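Long-range contact in predicted ATPase involved in replication control, Cdc46/Mcm family (PDB 3F8T), which is an MCM-family homolog with a P-loop ATPase domain and probably binds ATP and single-stranded DNA, consistent with a helicase-related role in DNA replication: residues A[22-36]-A[74-86]. The protein carries 2 engineered substitutions. Numbering follows the deposited sequence.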
loop_
_atom_site.group_PDB
_atom_site.type_symbol
_atom_site.label_atom_id
_atom_site.label_comp_id
_atom_site.label_asym_id
_atom_site.label_seq_id
_atom_site.Cartn_x
_atom_site.Cartn_y
_atom_site.Cartn_z
ATOM N N VAL A 22 34.463 12.971 29.117
ATOM C CA VAL A 22 33.653 12.056 28.313
ATOM C C VAL A 22 33.949 12.269 26.829
ATOM O O VAL A 22 34.199 11.306 26.110
ATOM C CB VAL A 22 32.120 12.186 28.592
ATOM C CG1 VAL A 22 31.341 11.166 27.779
ATOM C CG2 VAL A 22 31.816 11.973 30.063
ATOM N N ALA A 23 33.947 13.529 26.393
ATOM C CA ALA A 23 34.222 13.873 24.995
ATOM C C ALA A 23 35.562 13.294 24.536
ATOM O O ALA A 23 35.636 12.625 23.498
ATOM C CB ALA A 23 34.196 15.387 24.795
ATOM N N SER A 24 36.603 13.527 25.342
ATOM C CA SER A 24 37.957 13.053 25.044
ATOM C C SER A 24 37.983 11.533 24.899
ATOM O O SER A 24 38.569 11.001 23.945
ATOM C CB SER A 24 38.922 13.498 26.150
ATOM O OG SER A 24 40.249 13.068 25.881
ATOM N N ARG A 25 37.333 10.860 25.850
ATOM C CA ARG A 25 37.196 9.405 25.898
ATOM C C ARG A 25 36.588 8.815 24.617
ATOM O O ARG A 25 36.961 7.724 24.198
ATOM C CB ARG A 25 36.344 9.015 27.115
ATOM C CG ARG A 25 36.365 7.546 27.486
ATOM C CD ARG A 25 36.352 7.375 29.008
ATOM N NE ARG A 25 35.015 7.390 29.612
ATOM C CZ ARG A 25 34.566 8.313 30.473
ATOM N NH1 ARG A 25 35.326 9.341 30.846
ATOM N NH2 ARG A 25 33.344 8.212 30.964
ATOM N N PHE A 26 35.657 9.551 24.006
ATOM C CA PHE A 26 34.918 9.064 22.849
ATOM C C PHE A 26 35.363 9.714 21.540
ATOM O O PHE A 26 34.743 9.512 20.500
ATOM C CB PHE A 26 33.416 9.260 23.100
ATOM C CG PHE A 26 32.845 8.259 24.055
ATOM C CD1 PHE A 26 32.790 8.530 25.425
ATOM C CD2 PHE A 26 32.404 7.020 23.596
ATOM C CE1 PHE A 26 32.279 7.598 26.312
ATOM C CE2 PHE A 26 31.886 6.073 24.481
ATOM C CZ PHE A 26 31.823 6.361 25.838
ATOM N N GLY A 27 36.455 10.478 21.606
ATOM C CA GLY A 27 37.059 11.102 20.429
ATOM C C GLY A 27 36.229 12.219 19.833
ATOM O O GLY A 27 36.240 12.407 18.621
ATOM N N LEU A 28 35.516 12.947 20.699
ATOM C CA LEU A 28 34.668 14.078 20.306
ATOM C C LEU A 28 35.265 15.401 20.754
ATOM O O LEU A 28 35.774 15.489 21.870
ATOM C CB LEU A 28 33.277 13.951 20.947
ATOM C CG LEU A 28 32.449 12.731 20.549
ATOM C CD1 LEU A 28 31.174 12.715 21.352
ATOM C CD2 LEU A 28 32.159 12.772 19.048
ATOM N N PRO A 29 35.175 16.439 19.908
ATOM C CA PRO A 29 35.519 17.783 20.384
ATOM C C PRO A 29 34.628 18.091 21.570
ATOM O O PRO A 29 33.424 17.810 21.521
ATOM C CB PRO A 29 35.146 18.682 19.206
ATOM C CG PRO A 29 35.177 17.796 18.017
ATOM C CD PRO A 29 34.747 16.443 18.496
ATOM N N THR A 30 35.208 18.628 22.638
ATOM C CA THR A 30 34.436 18.974 23.835
ATOM C C THR A 30 33.187 19.826 23.534
ATOM O O THR A 30 32.122 19.592 24.108
ATOM C CB THR A 30 35.324 19.642 24.924
ATOM O OG1 THR A 30 36.366 18.732 25.296
ATOM C CG2 THR A 30 34.510 19.956 26.161
ATOM N N ARG A 31 33.312 20.796 22.631
ATOM C CA ARG A 31 32.177 21.673 22.308
ATOM C C ARG A 31 30.941 20.915 21.780
ATOM O O ARG A 31 29.801 21.295 22.074
ATOM C CB ARG A 31 32.590 22.817 21.369
ATOM C CG ARG A 31 33.144 22.401 20.017
ATOM C CD ARG A 31 33.260 23.602 19.043
ATOM N NE ARG A 31 31.951 24.084 18.585
ATOM C CZ ARG A 31 31.192 23.463 17.679
ATOM N NH1 ARG A 31 31.600 22.326 17.116
ATOM N NH2 ARG A 31 30.016 23.974 17.339
ATOM N N VAL A 32 31.166 19.844 21.016
ATOM C CA VAL A 32 30.070 18.993 20.551
ATOM C C VAL A 32 29.209 18.558 21.727
ATOM O O VAL A 32 27.985 18.750 21.698
ATOM C CB VAL A 32 30.569 17.759 19.734
ATOM C CG1 VAL A 32 29.412 16.770 19.427
ATOM C CG2 VAL A 32 31.217 18.215 18.449
ATOM N N LEU A 33 29.837 17.995 22.763
ATOM C CA LEU A 33 29.097 17.505 23.923
ATOM C C LEU A 33 28.518 18.618 24.799
ATOM O O LEU A 33 27.405 18.491 25.304
ATOM C CB LEU A 33 29.942 16.548 24.782
ATOM C CG LEU A 33 30.040 15.059 24.416
ATOM C CD1 LEU A 33 30.511 14.262 25.632
ATOM C CD2 LEU A 33 28.715 14.484 23.884
ATOM N N ILE A 34 29.280 19.693 24.996
ATOM C CA ILE A 34 28.767 20.852 25.725
ATOM C C ILE A 34 27.509 21.419 25.040
ATOM O O ILE A 34 26.516 21.692 25.697
ATOM C CB ILE A 34 29.835 21.973 25.884
ATOM C CG1 ILE A 34 30.994 21.492 26.759
ATOM C CG2 ILE A 34 29.208 23.208 26.536
ATOM C CD1 ILE A 34 32.177 22.450 26.790
ATOM N N GLU A 35 27.552 21.601 23.725
ATOM C CA GLU A 35 26.380 22.164 23.043
ATOM C C GLU A 35 25.176 21.216 23.092
ATOM O O GLU A 35 24.029 21.669 23.222
ATOM C CB GLU A 35 26.728 22.604 21.625
ATOM C CG GLU A 35 27.656 23.820 21.647
ATOM C CD GLU A 35 28.160 24.230 20.279
ATOM O OE1 GLU A 35 27.398 24.115 19.280
ATOM O OE2 GLU A 35 29.331 24.680 20.203
ATOM N N ILE A 36 25.444 19.910 23.034
ATOM C CA ILE A 36 24.379 18.897 23.145
ATOM C C ILE A 36 23.653 18.951 24.494
ATOM O O ILE A 36 22.418 18.995 24.551
ATOM C CB ILE A 36 24.915 17.456 22.874
ATOM C CG1 ILE A 36 25.267 17.293 21.382
ATOM C CG2 ILE A 36 23.874 16.407 23.320
ATOM C CD1 ILE A 36 26.014 15.968 21.015
ATOM N N ALA A 74 27.243 9.925 14.101
ATOM C CA ALA A 74 26.386 9.419 15.182
ATOM C C ALA A 74 26.949 8.190 15.905
ATOM O O ALA A 74 26.685 7.980 17.098
ATOM C CB ALA A 74 24.955 9.151 14.662
ATOM N N ARG A 75 27.737 7.389 15.192
ATOM C CA ARG A 75 28.314 6.175 15.781
ATOM C C ARG A 75 29.246 6.527 16.957
ATOM O O ARG A 75 29.422 5.733 17.881
ATOM C CB ARG A 75 29.004 5.321 14.697
ATOM C CG ARG A 75 30.256 5.957 14.043
ATOM C CD ARG A 75 31.505 5.303 14.611
ATOM N NE ARG A 75 32.759 5.770 14.017
ATOM C CZ ARG A 75 33.959 5.362 14.430
ATOM N NH1 ARG A 75 34.047 4.477 15.424
ATOM N NH2 ARG A 75 35.066 5.832 13.855
ATOM N N LEU A 76 29.813 7.731 16.910
ATOM C CA LEU A 76 30.645 8.283 17.998
ATOM C C LEU A 76 29.839 8.967 19.095
ATOM O O LEU A 76 30.147 8.825 20.278
ATOM C CB LEU A 76 31.639 9.317 17.449
ATOM C CG LEU A 76 32.657 8.880 16.402
ATOM C CD1 LEU A 76 33.524 10.070 16.021
ATOM C CD2 LEU A 76 33.506 7.737 16.942
ATOM N N VAL A 77 28.815 9.717 18.683
ATOM C CA VAL A 77 28.011 10.534 19.608
ATOM C C VAL A 77 27.082 9.694 20.470
ATOM O O VAL A 77 27.022 9.866 21.686
ATOM C CB VAL A 77 27.233 11.617 18.846
ATOM C CG1 VAL A 77 26.279 12.407 19.787
ATOM C CG2 VAL A 77 28.215 12.538 18.140
ATOM N N GLU A 78 26.367 8.768 19.844
ATOM C CA GLU A 78 25.403 7.955 20.575
ATOM C C GLU A 78 25.980 7.237 21.826
ATOM O O GLU A 78 25.379 7.317 22.885
ATOM C CB GLU A 78 24.684 6.993 19.614
ATOM C CG GLU A 78 23.394 6.399 20.159
ATOM C CD GLU A 78 23.626 5.088 20.874
ATOM O OE1 GLU A 78 24.785 4.625 20.897
ATOM O OE2 GLU A 78 22.651 4.518 21.419
ATOM N N PRO A 79 27.113 6.494 21.705
ATOM C CA PRO A 79 27.653 5.897 22.947
ATOM C C PRO A 79 28.156 6.913 23.978
ATOM O O PRO A 79 28.123 6.629 25.190
ATOM C CB PRO A 79 28.807 5.010 22.451
ATOM C CG PRO A 79 29.168 5.548 21.143
ATOM C CD PRO A 79 27.897 6.082 20.532
ATOM N N ALA A 80 28.616 8.078 23.516
ATOM C CA ALA A 80 29.026 9.155 24.443
ATOM C C ALA A 80 27.836 9.610 25.276
ATOM O O ALA A 80 27.928 9.758 26.496
ATOM C CB ALA A 80 29.605 10.333 23.678
ATOM N N LEU A 81 26.713 9.833 24.598
ATOM C CA LEU A 81 25.470 10.211 25.259
ATOM C C LEU A 81 24.987 9.114 26.199
ATOM O O LEU A 81 24.626 9.395 27.329
ATOM C CB LEU A 81 24.402 10.597 24.222
ATOM C CG LEU A 81 24.770 11.795 23.336
ATOM C CD1 LEU A 81 23.628 12.174 22.396
ATOM C CD2 LEU A 81 25.197 13.007 24.189
ATOM N N ARG A 82 25.010 7.858 25.752
ATOM C CA ARG A 82 24.668 6.748 26.648
ATOM C C ARG A 82 25.523 6.765 27.925
ATOM O O ARG A 82 25.011 6.554 29.035
ATOM C CB ARG A 82 24.789 5.398 25.932
ATOM C CG ARG A 82 23.568 5.048 25.070
ATOM C CD ARG A 82 23.511 3.563 24.705
ATOM N NE ARG A 82 24.224 3.295 23.459
ATOM C CZ ARG A 82 25.458 2.799 23.379
ATOM N NH1 ARG A 82 26.020 2.600 22.187
ATOM N NH2 ARG A 82 26.131 2.485 24.483
ATOM N N GLU A 83 26.819 7.034 27.762
ATOM C CA GLU A 83 27.746 7.124 28.895
ATOM C C GLU A 83 27.372 8.259 29.861
ATOM O O GLU A 83 27.334 8.059 31.074
ATOM C CB GLU A 83 29.202 7.236 28.398
ATOM C CG GLU A 83 30.264 7.378 29.487
ATOM C CD GLU A 83 30.212 6.279 30.547
ATOM O OE1 GLU A 83 29.795 5.135 30.240
ATOM O OE2 GLU A 83 30.598 6.568 31.694
ATOM N N LEU A 84 27.088 9.441 29.320
ATOM C CA LEU A 84 26.568 10.553 30.126
ATOM C C LEU A 84 25.319 10.172 30.921
ATOM O O LEU A 84 25.214 10.501 32.099
ATOM C CB LEU A 84 26.256 11.773 29.254
ATOM C CG LEU A 84 27.388 12.670 28.751
ATOM C CD1 LEU A 84 26.824 13.706 27.798
ATOM C CD2 LEU A 84 28.148 13.340 29.885
ATOM N N VAL A 85 24.367 9.492 30.286
ATOM C CA VAL A 85 23.143 9.102 30.998
ATOM C C VAL A 85 23.394 7.969 32.003
ATOM O O VAL A 85 22.692 7.873 33.012
ATOM C CB VAL A 85 21.934 8.792 30.055
ATOM C CG1 VAL A 85 21.895 9.763 28.884
ATOM C CG2 VAL A 85 21.954 7.361 29.562
ATOM N N ARG A 86 24.396 7.132 31.724
ATOM C CA ARG A 86 24.790 6.032 32.612
ATOM C C ARG A 86 25.302 6.579 33.938
ATOM O O ARG A 86 25.056 5.997 34.990
ATOM C CB ARG A 86 25.859 5.142 31.956
ATOM C CG ARG A 86 26.075 3.793 32.642
ATOM C CD ARG A 86 27.266 3.036 32.072
ATOM N NE ARG A 86 26.966 2.400 30.786
ATOM C CZ ARG A 86 27.695 1.431 30.229
ATOM N NH1 ARG A 86 28.786 0.967 30.835
ATOM N NH2 ARG A 86 27.333 0.922 29.057
HETATM O O HOH W 1 32.628 7.683 20.230
#
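F26 lies flat on helix 74-88 at A80: the A80 CA sits 3.8 Å from the centroid of the F26 ring, a CH-pi contact over the face. Round the rim, F26 CE1 lies 3.7 Å from E83 CB, and F26 CE2 touches P79 CB, covering one turn of helix. With CG of F26 anti to its own carbonyl carbon (chi1 -76°), the side chain swings toward A80, and chi2 of 92° turns the ring face onto A80 CA. L28 meets the A80 methyl from another direction, its CD1 3.7 Å from A80 CB. L28 and L76 run past each other in opposite directions, L28 CD2 resting on L76 CB and close to V77 CG2. An alanine in place of F26 would take away the ring over A80 and is likely to leave a gap between P79 and E83. Deeper in, L33 and I36 converge on L81, its CD2 3.8 Å from the I36 CG2, and I36 CD1 meets V77 CG1 tip to tip; V22 CG2 packs on L84 CD2. R25 NH2 makes a weak, bent bond to E83 OE2 (3.3 Å), the guanidinium and carboxylate planes 73° apart; R86 adds only a long charge pairing to E83. A water donates to both F26 O and L76 O, bridging the helix end to a carbonyl at the kink before P79. What places F26 and L28 is a Schellman motif: L28 N bonds A23 O and G27 N bonds S24 O, with G27 at positive phi. Beyond, W69 of helix 64-72 backs L28, and F42 of helix 40-47 joins I36 and L81. Two consecutive helices, 19-25 and 30-37, joined by this Schellman-capped turn, thus pack on helix 74-88 within the helical part of the archaeal MCM-like N-terminal domain.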